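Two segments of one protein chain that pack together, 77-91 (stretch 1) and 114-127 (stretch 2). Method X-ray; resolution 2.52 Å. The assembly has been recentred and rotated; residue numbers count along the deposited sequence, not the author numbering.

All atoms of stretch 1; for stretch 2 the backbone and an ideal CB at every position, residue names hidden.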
ATOM      1  N   ALA B  77     -13.991  15.340  11.479  1.00 79.64           N
ATOM      2  CA  ALA B  77     -12.850  14.798  12.200  1.00 77.35           C
ATOM      3  C   ALA B  77     -11.572  15.561  11.863  1.00 82.39           C
ATOM      4  O   ALA B  77     -11.380  16.031  10.738  1.00 84.06           O
ATOM      5  CB  ALA B  77     -12.666  13.317  11.872  1.00 73.52           C
ATOM      6  N   GLU B  78     -10.685  15.670  12.854  1.00 76.96           N
ATOM      7  CA  GLU B  78      -9.414  16.376  12.699  1.00 86.33           C
ATOM      8  C   GLU B  78      -8.316  15.494  13.277  1.00 83.88           C
ATOM      9  O   GLU B  78      -8.242  15.311  14.496  1.00 98.12           O
ATOM     10  CB  GLU B  78      -9.439  17.738  13.408  1.00 80.95           C
ATOM     11  CG  GLU B  78     -10.736  18.535  13.257  1.00 84.45           C
ATOM     12  CD  GLU B  78     -10.674  19.927  13.908  1.00100.17           C
ATOM     13  OE1 GLU B  78     -10.014  20.081  14.963  1.00 89.69           O
ATOM     14  OE2 GLU B  78     -11.288  20.869  13.357  1.00 91.58           O
ATOM     15  N   LYS B  79      -7.459  14.953  12.410  1.00 80.01           N
ATOM     16  CA  LYS B  79      -6.294  14.203  12.858  1.00 68.86           C
ATOM     17  C   LYS B  79      -5.129  15.160  13.055  1.00 79.93           C
ATOM     18  O   LYS B  79      -4.697  15.794  12.084  1.00 77.95           O
ATOM     19  CB  LYS B  79      -5.919  13.127  11.851  1.00 66.39           C
ATOM     20  CG  LYS B  79      -4.828  12.174  12.333  1.00 64.26           C
ATOM     21  CD  LYS B  79      -4.511  11.102  11.285  1.00 59.57           C
ATOM     22  CE  LYS B  79      -3.444  10.135  11.791  1.00 57.75           C
ATOM     23  NZ  LYS B  79      -2.402  10.872  12.575  1.00 79.17           N
ATOM     24  N   PRO B  80      -4.605  15.307  14.272  1.00 83.48           N
ATOM     25  CA  PRO B  80      -3.529  16.280  14.506  1.00 81.19           C
ATOM     26  C   PRO B  80      -2.239  15.872  13.815  1.00 77.74           C
ATOM     27  O   PRO B  80      -2.017  14.705  13.482  1.00 73.07           O
ATOM     28  CB  PRO B  80      -3.360  16.275  16.032  1.00 78.88           C
ATOM     29  CG  PRO B  80      -4.553  15.543  16.575  1.00 82.23           C
ATOM     30  CD  PRO B  80      -4.965  14.583  15.501  1.00 84.07           C
ATOM     31  N   VAL B  81      -1.377  16.871  13.601  1.00 81.86           N
ATOM     32  CA  VAL B  81      -0.134  16.641  12.877  1.00 74.38           C
ATOM     33  C   VAL B  81       0.700  15.597  13.608  1.00 74.84           C
ATOM     34  O   VAL B  81       0.807  15.601  14.842  1.00 70.47           O
ATOM     35  CB  VAL B  81       0.639  17.958  12.686  1.00 73.09           C
ATOM     36  CG1 VAL B  81       1.116  18.514  14.019  1.00 75.98           C
ATOM     37  CG2 VAL B  81       1.807  17.753  11.729  1.00 71.27           C
ATOM     38  N   LYS B  82       1.258  14.663  12.847  1.00 66.02           N
ATOM     39  CA  LYS B  82       2.146  13.657  13.399  1.00 66.56           C
ATOM     40  C   LYS B  82       3.334  13.497  12.469  1.00 69.28           C
ATOM     41  O   LYS B  82       3.222  13.754  11.263  1.00 66.45           O
ATOM     42  CB  LYS B  82       1.435  12.303  13.568  1.00 62.28           C
ATOM     43  CG  LYS B  82       0.256  12.312  14.536  1.00 75.87           C
ATOM     44  CD  LYS B  82       0.694  12.371  15.995  1.00 79.26           C
ATOM     45  CE  LYS B  82      -0.516  12.496  16.924  1.00 83.28           C
ATOM     46  NZ  LYS B  82      -0.405  11.651  18.151  1.00 78.72           N
ATOM     47  N   PRO B  83       4.487  13.090  12.998  1.00 69.49           N
ATOM     48  CA  PRO B  83       5.661  12.847  12.159  1.00 69.42           C
ATOM     49  C   PRO B  83       5.682  11.427  11.621  1.00 66.54           C
ATOM     50  O   PRO B  83       5.273  10.475  12.288  1.00 80.37           O
ATOM     51  CB  PRO B  83       6.827  13.068  13.130  1.00 66.19           C
ATOM     52  CG  PRO B  83       6.276  12.639  14.451  1.00 66.68           C
ATOM     53  CD  PRO B  83       4.799  12.975  14.433  1.00 67.56           C
ATOM     54  N   SER B  84       6.179  11.292  10.388  1.00 70.72           N
ATOM     55  CA  SER B  84       6.322   9.969   9.788  1.00 68.15           C
ATOM     56  C   SER B  84       7.527   9.206  10.316  1.00 62.44           C
ATOM     57  O   SER B  84       7.528   7.970  10.262  1.00 66.74           O
ATOM     58  CB  SER B  84       6.419  10.086   8.265  1.00 61.60           C
ATOM     59  OG  SER B  84       7.684  10.591   7.881  1.00 63.26           O
ATOM     60  N   LYS B  85       8.529   9.905  10.841  1.00 62.41           N
ATOM     61  CA  LYS B  85       9.747   9.303  11.414  1.00 70.51           C
ATOM     62  C   LYS B  85      10.370   8.369  10.371  1.00 64.80           C
ATOM     63  O   LYS B  85      10.538   8.773   9.212  1.00 62.16           O
ATOM     64  CB  LYS B  85       9.396   8.655  12.750  1.00 69.39           C
ATOM     65  CG  LYS B  85       9.169   9.636  13.900  1.00 71.78           C
ATOM     66  CD  LYS B  85       8.888   8.911  15.212  1.00 80.86           C
ATOM     67  CE  LYS B  85       7.582   8.121  15.148  1.00 88.49           C
ATOM     68  NZ  LYS B  85       7.167   7.597  16.484  1.00 94.47           N
ATOM     69  N   HIS B  86      10.684   7.124  10.714  1.00 59.55           N
ATOM     70  CA  HIS B  86      11.422   6.223   9.841  1.00 53.60           C
ATOM     71  C   HIS B  86      10.522   5.437   8.895  1.00 62.83           C
ATOM     72  O   HIS B  86      11.010   4.534   8.210  1.00 65.19           O
ATOM     73  CB  HIS B  86      12.231   5.252  10.694  1.00 57.37           C
ATOM     74  CG  HIS B  86      11.406   4.558  11.731  1.00 72.62           C
ATOM     75  ND1 HIS B  86      11.039   5.161  12.915  1.00 72.37           N
ATOM     76  CD2 HIS B  86      10.838   3.329  11.742  1.00 70.08           C
ATOM     77  CE1 HIS B  86      10.298   4.326  13.621  1.00 72.64           C
ATOM     78  NE2 HIS B  86      10.163   3.207  12.932  1.00 74.30           N
ATOM     79  N   ASN B  87       9.227   5.743   8.853  1.00 48.81           N
ATOM     80  CA  ASN B  87       8.291   5.058   7.977  1.00 46.67           C
ATOM     81  C   ASN B  87       7.872   5.976   6.842  1.00 46.66           C
ATOM     82  O   ASN B  87       7.701   7.183   7.039  1.00 68.71           O
ATOM     83  CB  ASN B  87       7.037   4.599   8.724  1.00 48.92           C
ATOM     84  CG  ASN B  87       7.347   3.659   9.843  1.00 60.41           C
ATOM     85  OD1 ASN B  87       7.826   2.552   9.619  1.00 78.05           O
ATOM     86  ND2 ASN B  87       7.072   4.087  11.065  1.00 73.25           N
ATOM     87  N   ILE B  88       7.726   5.404   5.652  1.00 44.83           N
ATOM     88  CA  ILE B  88       7.034   6.074   4.558  1.00 60.34           C
ATOM     89  C   ILE B  88       5.566   5.670   4.640  1.00 49.83           C
ATOM     90  O   ILE B  88       5.247   4.478   4.708  1.00 53.20           O
ATOM     91  CB  ILE B  88       7.647   5.722   3.192  1.00 56.85           C
ATOM     92  CG1 ILE B  88       6.773   6.262   2.056  1.00 70.76           C
ATOM     93  CG2 ILE B  88       7.845   4.227   3.048  1.00 55.86           C
ATOM     94  CD1 ILE B  88       7.540   6.554   0.776  1.00 74.30           C
HETATM   95  N   MSE B  89       4.679   6.660   4.704  1.00 49.47           N
HETATM   96  CA  MSE B  89       3.243   6.426   4.749  1.00 48.98           C
HETATM   97  C   MSE B  89       2.663   6.458   3.356  1.00 57.44           C
HETATM   98  O   MSE B  89       3.114   7.235   2.515  1.00 70.64           O
HETATM   99  CB  MSE B  89       2.519   7.475   5.602  1.00 67.72           C
HETATM  100  CG  MSE B  89       3.277   7.978   6.807  1.00 88.48           C
HETATM  101 SE   MSE B  89       2.963   6.852   8.351  1.00109.45          SE
HETATM  102  CE  MSE B  89       1.036   7.075   8.565  1.00106.61           C
ATOM    103  N   SER B  90       1.655   5.617   3.128  1.00 48.42           N
ATOM    104  CA  SER B  90       0.836   5.659   1.927  1.00 50.16           C
ATOM    105  C   SER B  90      -0.630   5.680   2.328  1.00 55.45           C
ATOM    106  O   SER B  90      -1.024   5.049   3.313  1.00 59.26           O
ATOM    107  CB  SER B  90       1.101   4.453   1.020  1.00 54.26           C
ATOM    108  OG  SER B  90       0.887   4.774  -0.338  1.00 62.62           O
ATOM    109  N   PHE B  91      -1.427   6.446   1.591  1.00 60.04           N
ATOM    110  CA  PHE B  91      -2.861   6.522   1.827  1.00 52.65           C
ATOM    111  C   PHE B  91      -3.569   6.466   0.488  1.00 58.22           C
ATOM    112  O   PHE B  91      -3.167   7.165  -0.448  1.00 55.66           O
ATOM    113  CB  PHE B  91      -3.246   7.795   2.580  1.00 54.44           C
ATOM    114  CG  PHE B  91      -2.732   7.834   3.984  1.00 59.58           C
ATOM    115  CD1 PHE B  91      -3.405   7.176   4.999  1.00 54.13           C
ATOM    116  CD2 PHE B  91      -1.573   8.521   4.290  1.00 49.04           C
ATOM    117  CE1 PHE B  91      -2.931   7.210   6.294  1.00 48.90           C
ATOM    118  CE2 PHE B  91      -1.101   8.552   5.579  1.00 56.83           C
ATOM    119  CZ  PHE B  91      -1.783   7.896   6.583  1.00 50.97           C
ATOM    120  N   UNK B 114      -4.254   9.318  -4.100  1.00 64.66           N
ATOM    121  CA  UNK B 114      -3.267   8.731  -3.203  1.00 65.27           C
ATOM    122  C   UNK B 114      -2.185   9.762  -2.914  1.00 66.72           C
ATOM    123  O   UNK B 114      -1.830  10.568  -3.781  1.00 61.29           O
ATOM    124  CB  UNK B 114      -2.663   7.460  -3.804  1.00 65.27           C
ATOM    125  N   UNK B 115      -1.671   9.745  -1.690  1.00 59.47           N
ATOM    126  CA  UNK B 115      -0.531  10.572  -1.348  1.00 76.48           C
ATOM    127  C   UNK B 115       0.381   9.782  -0.422  1.00 68.25           C
ATOM    128  O   UNK B 115      -0.042   8.821   0.227  1.00 51.13           O
ATOM    129  CB  UNK B 115      -0.974  11.885  -0.699  1.00 76.48           C
ATOM    130  N   UNK B 116       1.655  10.176  -0.405  1.00 62.66           N
ATOM    131  CA  UNK B 116       2.664   9.554   0.437  1.00 60.52           C
ATOM    132  C   UNK B 116       3.173  10.584   1.424  1.00 62.17           C
ATOM    133  O   UNK B 116       3.241  11.779   1.129  1.00 62.09           O
ATOM    134  CB  UNK B 116       3.811   8.981  -0.398  1.00 60.52           C
ATOM    135  N   UNK B 117       3.552  10.108   2.599  1.00 67.48           N
ATOM    136  CA  UNK B 117       4.308  10.930   3.531  1.00 51.29           C
ATOM    137  C   UNK B 117       5.685  10.293   3.636  1.00 60.88           C
ATOM    138  O   UNK B 117       5.837   9.280   4.334  1.00 48.99           O
ATOM    139  CB  UNK B 117       3.622  11.036   4.894  1.00 51.29           C
ATOM    140  N   UNK B 118       6.700  10.815   2.947  1.00 56.10           N
ATOM    141  CA  UNK B 118       8.031  10.205   3.028  1.00 55.59           C
ATOM    142  C   UNK B 118       8.550  10.223   4.456  1.00 54.55           C
ATOM    143  O   UNK B 118       8.079  10.980   5.309  1.00 59.88           O
ATOM    144  CB  UNK B 118       9.013  10.930   2.105  1.00 55.59           C
ATOM    145  N   UNK B 119       9.551   9.378   4.704  1.00 55.90           N
ATOM    146  CA  UNK B 119      10.188   9.351   6.014  1.00 65.02           C
ATOM    147  C   UNK B 119      10.740  10.732   6.347  1.00 57.22           C
ATOM    148  O   UNK B 119      11.219  11.452   5.468  1.00 56.57           O
ATOM    149  CB  UNK B 119      11.300   8.301   6.056  1.00 65.02           C
ATOM    150  N   UNK B 120      10.666  11.094   7.628  1.00 60.69           N
ATOM    151  CA  UNK B 120      11.187  12.365   8.112  1.00 59.26           C
ATOM    152  C   UNK B 120      10.344  13.579   7.778  1.00 62.43           C
ATOM    153  O   UNK B 120      10.890  14.665   7.596  1.00 78.79           O
ATOM    154  CB  UNK B 120      12.594  12.577   7.548  1.00 59.26           C
ATOM    155  N   UNK B 121       9.023  13.426   7.688  1.00 59.55           N
ATOM    156  CA  UNK B 121       8.131  14.527   7.339  1.00 61.09           C
ATOM    157  C   UNK B 121       6.944  14.545   8.299  1.00 66.88           C
ATOM    158  O   UNK B 121       6.818  13.692   9.182  1.00 72.20           O
ATOM    159  CB  UNK B 121       7.653  14.404   5.891  1.00 61.09           C
ATOM    160  N   UNK B 122       6.104  15.571   8.162  1.00 63.21           N
ATOM    161  CA  UNK B 122       4.937  15.784   9.009  1.00 64.11           C
ATOM    162  C   UNK B 122       3.656  15.786   8.182  1.00 73.75           C
ATOM    163  O   UNK B 122       3.641  16.276   7.048  1.00 71.31           O
ATOM    164  CB  UNK B 122       5.070  17.099   9.780  1.00 64.11           C
ATOM    165  N   UNK B 123       2.575  15.246   8.747  1.00 72.33           N
ATOM    166  CA  UNK B 123       1.319  15.181   8.014  1.00 68.87           C
ATOM    167  C   UNK B 123       0.147  15.353   8.967  1.00 66.30           C
ATOM    168  O   UNK B 123       0.241  15.045  10.157  1.00 64.48           O
ATOM    169  CB  UNK B 123       1.202  13.858   7.255  1.00 68.87           C
ATOM    170  N   UNK B 124      -0.958  15.865   8.421  1.00 70.15           N
ATOM    171  CA  UNK B 124      -2.229  15.973   9.123  1.00 70.99           C
ATOM    172  C   UNK B 124      -3.349  15.777   8.109  1.00 65.58           C
ATOM    173  O   UNK B 124      -3.160  15.992   6.911  1.00 72.21           O
ATOM    174  CB  UNK B 124      -2.359  17.319   9.838  1.00 70.99           C
ATOM    175  N   UNK B 125      -4.511  15.328   8.586  1.00 70.53           N
ATOM    176  CA  UNK B 125      -5.667  15.079   7.722  1.00 71.11           C
ATOM    177  C   UNK B 125      -6.932  15.561   8.421  1.00 72.45           C
ATOM    178  O   UNK B 125      -7.115  15.344   9.623  1.00 85.75           O
ATOM    179  CB  UNK B 125      -5.779  13.595   7.368  1.00 71.11           C
ATOM    180  N   UNK B 126      -7.825  16.179   7.656  1.00 76.88           N
ATOM    181  CA  UNK B 126      -9.104  16.665   8.163  1.00 88.55           C
ATOM    182  C   UNK B 126     -10.229  16.237   7.229  1.00 80.22           C
ATOM    183  O   UNK B 126     -10.069  16.275   6.007  1.00 72.21           O
ATOM    184  CB  UNK B 126      -9.084  18.187   8.317  1.00 88.55           C
ATOM    185  N   UNK B 127     -11.340  15.772   7.798  1.00 80.97           N
ATOM    186  CA  UNK B 127     -12.529  15.463   7.009  1.00 87.45           C
ATOM    187  C   UNK B 127     -13.303  16.748   6.713  1.00 78.61           C
ATOM    188  O   UNK B 127     -13.849  17.378   7.629  1.00 81.56           O
ATOM    189  CB  UNK B 127     -13.418  14.455   7.741  1.00 87.45           C
TER

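Stretch 2 runs antiparallel to stretch 1 in two ladders; within each extended strand the side chains alternate between the sheet's two faces.

Position 114 points its CB sideways, 3.4 Å from Phe91 O; extended backbone angles favour a beta-branched residue, and it is Val114. Position 115 lies on the face of Phe91 and pairs with it through two backbone hydrogen bonds. A large apolar group could reach that ring. Phe115 does: its CZ comes 3.4 Å from Phe91 CD2, the planes 22° apart but slid so that the rings barely overlap.

Position 116, on the opposite face beside Ser90 and Ile88, would suit an aliphatic chain. Ile116 places CD1 4.5 Å from Ile88 CD1. At 117 the CB faces Met89 CG, a selenomethionine, with Ser84 CB and the Phe91 ring nearby. A compact branched residue fits between them: Val117 sends CG1 to 3.7 Å from Ser84 CB and CG2 to 4.4 Å from Phe91 CE2, at that ring's edge.

Position 118 points away, and a phi of -60° admits proline among others; it is Pro118, whose O accepts a 2.6 Å hydrogen bond from Ser84 OG. The CB of 119 lies 3.3 Å from Lys85 O, along the turn from Ser84 to Asn87. A long, flexible chain could follow this backbone, and Arg119 lays its CG 3.3 Å from Asn87 C. Position 120 has positive phi, which favours glycine; Gly120 N donates to Lys85 O at 2.8 Å.

Position 121 points away and leaves the choice wide. Asn121 ND2 bonds Pro118 O at 2.9 Å, bracing the loop, while its backbone N donates to Ser84 OG at 3.1 Å.

Position 122 meets Val81 and Pro83, so an apolar or aromatic residue suits; Tyr122 rests CE2 3.7 Å from Pro83 CB. Position 123 shares the other face with Lys82, and a large side chain could extend toward Lys79, Met89 and Phe91. An aromatic with a polar tip suits that mixture: Tyr123 brings CE2 4.0 Å from Phe91 CZ, and its OH accepts a weak 3.2 Å hydrogen bond from Lys79 NZ.

At the bulge, 124 points toward stretch 1, its CB 3.6 Å from Lys79 O and 3.8 Å from Val81 CA, so a small residue fits comfortably: Ser124. Position 125 faces the aliphatic part of Lys79; Ile125 CD1 lies 4.4 Å from Lys79 CD. Opposite Glu78, 126 invites a positive charge, and Lys126 NZ stands 4.3 Å from Glu78 OE2, beyond a salt bridge. Position 127 points sideways and constrains little; Asn127 N donates to Ala77 O at 3.0 Å.

Stretch 2 114-127: VFIVPRGNYYSIKN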
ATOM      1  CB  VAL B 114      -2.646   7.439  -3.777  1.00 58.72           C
ATOM      2  CG1 VAL B 114      -3.699   6.354  -3.903  1.00 68.75           C
ATOM      3  CG2 VAL B 114      -1.989   7.709  -5.122  1.00 65.53           C
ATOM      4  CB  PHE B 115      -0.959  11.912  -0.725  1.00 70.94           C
ATOM      5  CG  PHE B 115      -1.470  11.805   0.681  1.00 69.59           C
ATOM      6  CD1 PHE B 115      -2.786  11.465   0.928  1.00 69.93           C
ATOM      7  CD2 PHE B 115      -0.642  12.075   1.757  1.00 70.88           C
ATOM      8  CE1 PHE B 115      -3.261  11.382   2.222  1.00 68.61           C
ATOM      9  CE2 PHE B 115      -1.114  11.994   3.051  1.00 63.32           C
ATOM     10  CZ  PHE B 115      -2.423  11.652   3.284  1.00 62.58           C
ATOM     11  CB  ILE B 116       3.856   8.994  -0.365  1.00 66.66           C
ATOM     12  CG1 ILE B 116       4.431  10.086  -1.279  1.00 62.29           C
ATOM     13  CG2 ILE B 116       3.447   7.755  -1.124  1.00 65.85           C
ATOM     14  CD1 ILE B 116       5.828   9.797  -1.771  1.00 49.95           C
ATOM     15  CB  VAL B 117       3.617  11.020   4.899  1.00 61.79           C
ATOM     16  CG1 VAL B 117       4.359  11.994   5.809  1.00 62.26           C
ATOM     17  CG2 VAL B 117       2.156  11.413   4.733  1.00 53.29           C
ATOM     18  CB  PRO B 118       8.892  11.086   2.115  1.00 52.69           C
ATOM     19  CG  PRO B 118       7.923  11.786   1.225  1.00 70.74           C
ATOM     20  CD  PRO B 118       6.666  11.957   2.020  1.00 68.37           C
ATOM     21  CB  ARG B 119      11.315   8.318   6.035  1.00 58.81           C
ATOM     22  CG  ARG B 119      10.873   6.894   5.718  1.00 56.19           C
ATOM     23  CD  ARG B 119      12.064   5.946   5.598  1.00 58.01           C
ATOM     24  NE  ARG B 119      12.850   6.201   4.395  1.00 52.00           N
ATOM     25  CZ  ARG B 119      14.010   5.619   4.121  1.00 64.18           C
ATOM     26  NH1 ARG B 119      14.536   4.735   4.963  1.00 64.72           N
ATOM     27  NH2 ARG B 119      14.646   5.923   2.999  1.00 79.88           N
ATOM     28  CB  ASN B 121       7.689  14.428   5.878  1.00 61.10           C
ATOM     29  CG  ASN B 121       8.858  14.527   4.917  1.00 63.67           C
ATOM     30  OD1 ASN B 121       9.255  15.616   4.522  1.00 63.24           O
ATOM     31  ND2 ASN B 121       9.423  13.386   4.548  1.00 68.02           N
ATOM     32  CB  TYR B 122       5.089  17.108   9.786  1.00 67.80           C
ATOM     33  CG  TYR B 122       6.382  17.152  10.572  1.00 68.90           C
ATOM     34  CD1 TYR B 122       7.561  17.602   9.993  1.00 69.78           C
ATOM     35  CD2 TYR B 122       6.433  16.685  11.877  1.00 79.19           C
ATOM     36  CE1 TYR B 122       8.744  17.607  10.701  1.00 70.99           C
ATOM     37  CE2 TYR B 122       7.609  16.685  12.590  1.00 70.47           C
ATOM     38  CZ  TYR B 122       8.760  17.148  12.000  1.00 80.71           C
ATOM     39  OH  TYR B 122       9.932  17.156  12.721  1.00 96.99           O
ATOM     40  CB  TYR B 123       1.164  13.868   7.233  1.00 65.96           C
ATOM     41  CG  TYR B 123       0.673  12.694   8.055  1.00 57.18           C
ATOM     42  CD1 TYR B 123       1.538  12.000   8.893  1.00 63.54           C
ATOM     43  CD2 TYR B 123      -0.648  12.269   7.979  1.00 72.32           C
ATOM     44  CE1 TYR B 123       1.103  10.927   9.640  1.00 65.60           C
ATOM     45  CE2 TYR B 123      -1.096  11.188   8.720  1.00 73.32           C
ATOM     46  CZ  TYR B 123      -0.215  10.523   9.549  1.00 75.47           C
ATOM     47  OH  TYR B 123      -0.655   9.453  10.294  1.00 68.67           O
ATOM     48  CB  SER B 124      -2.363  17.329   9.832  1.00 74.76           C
ATOM     49  OG  SER B 124      -2.631  18.363   8.898  1.00 71.91           O
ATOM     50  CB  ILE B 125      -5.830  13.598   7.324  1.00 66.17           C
ATOM     51  CG1 ILE B 125      -4.484  12.883   7.203  1.00 59.54           C
ATOM     52  CG2 ILE B 125      -6.567  13.514   5.986  1.00 70.91           C
ATOM     53  CD1 ILE B 125      -4.618  11.405   6.928  1.00 56.57           C
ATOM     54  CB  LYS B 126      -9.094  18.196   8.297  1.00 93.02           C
ATOM     55  CG  LYS B 126      -9.226  18.707   9.716  1.00 93.62           C
ATOM     56  CD  LYS B 126      -8.357  19.930   9.923  1.00109.61           C
ATOM     57  CE  LYS B 126      -8.494  20.486  11.331  1.00 99.05           C
ATOM     58  NZ  LYS B 126      -7.407  21.421  11.696  1.00 91.96           N
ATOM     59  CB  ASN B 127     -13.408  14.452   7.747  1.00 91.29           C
ATOM     60  CG  ASN B 127     -14.443  13.793   6.839  1.00 84.05           C
ATOM     61  OD1 ASN B 127     -14.839  14.357   5.814  1.00 87.41           O
ATOM     62  ND2 ASN B 127     -14.873  12.590   7.205  1.00 79.66           N
TER
HETATM   63  O   HOH W   1       9.246  12.569  10.516  1.00 70.18           O
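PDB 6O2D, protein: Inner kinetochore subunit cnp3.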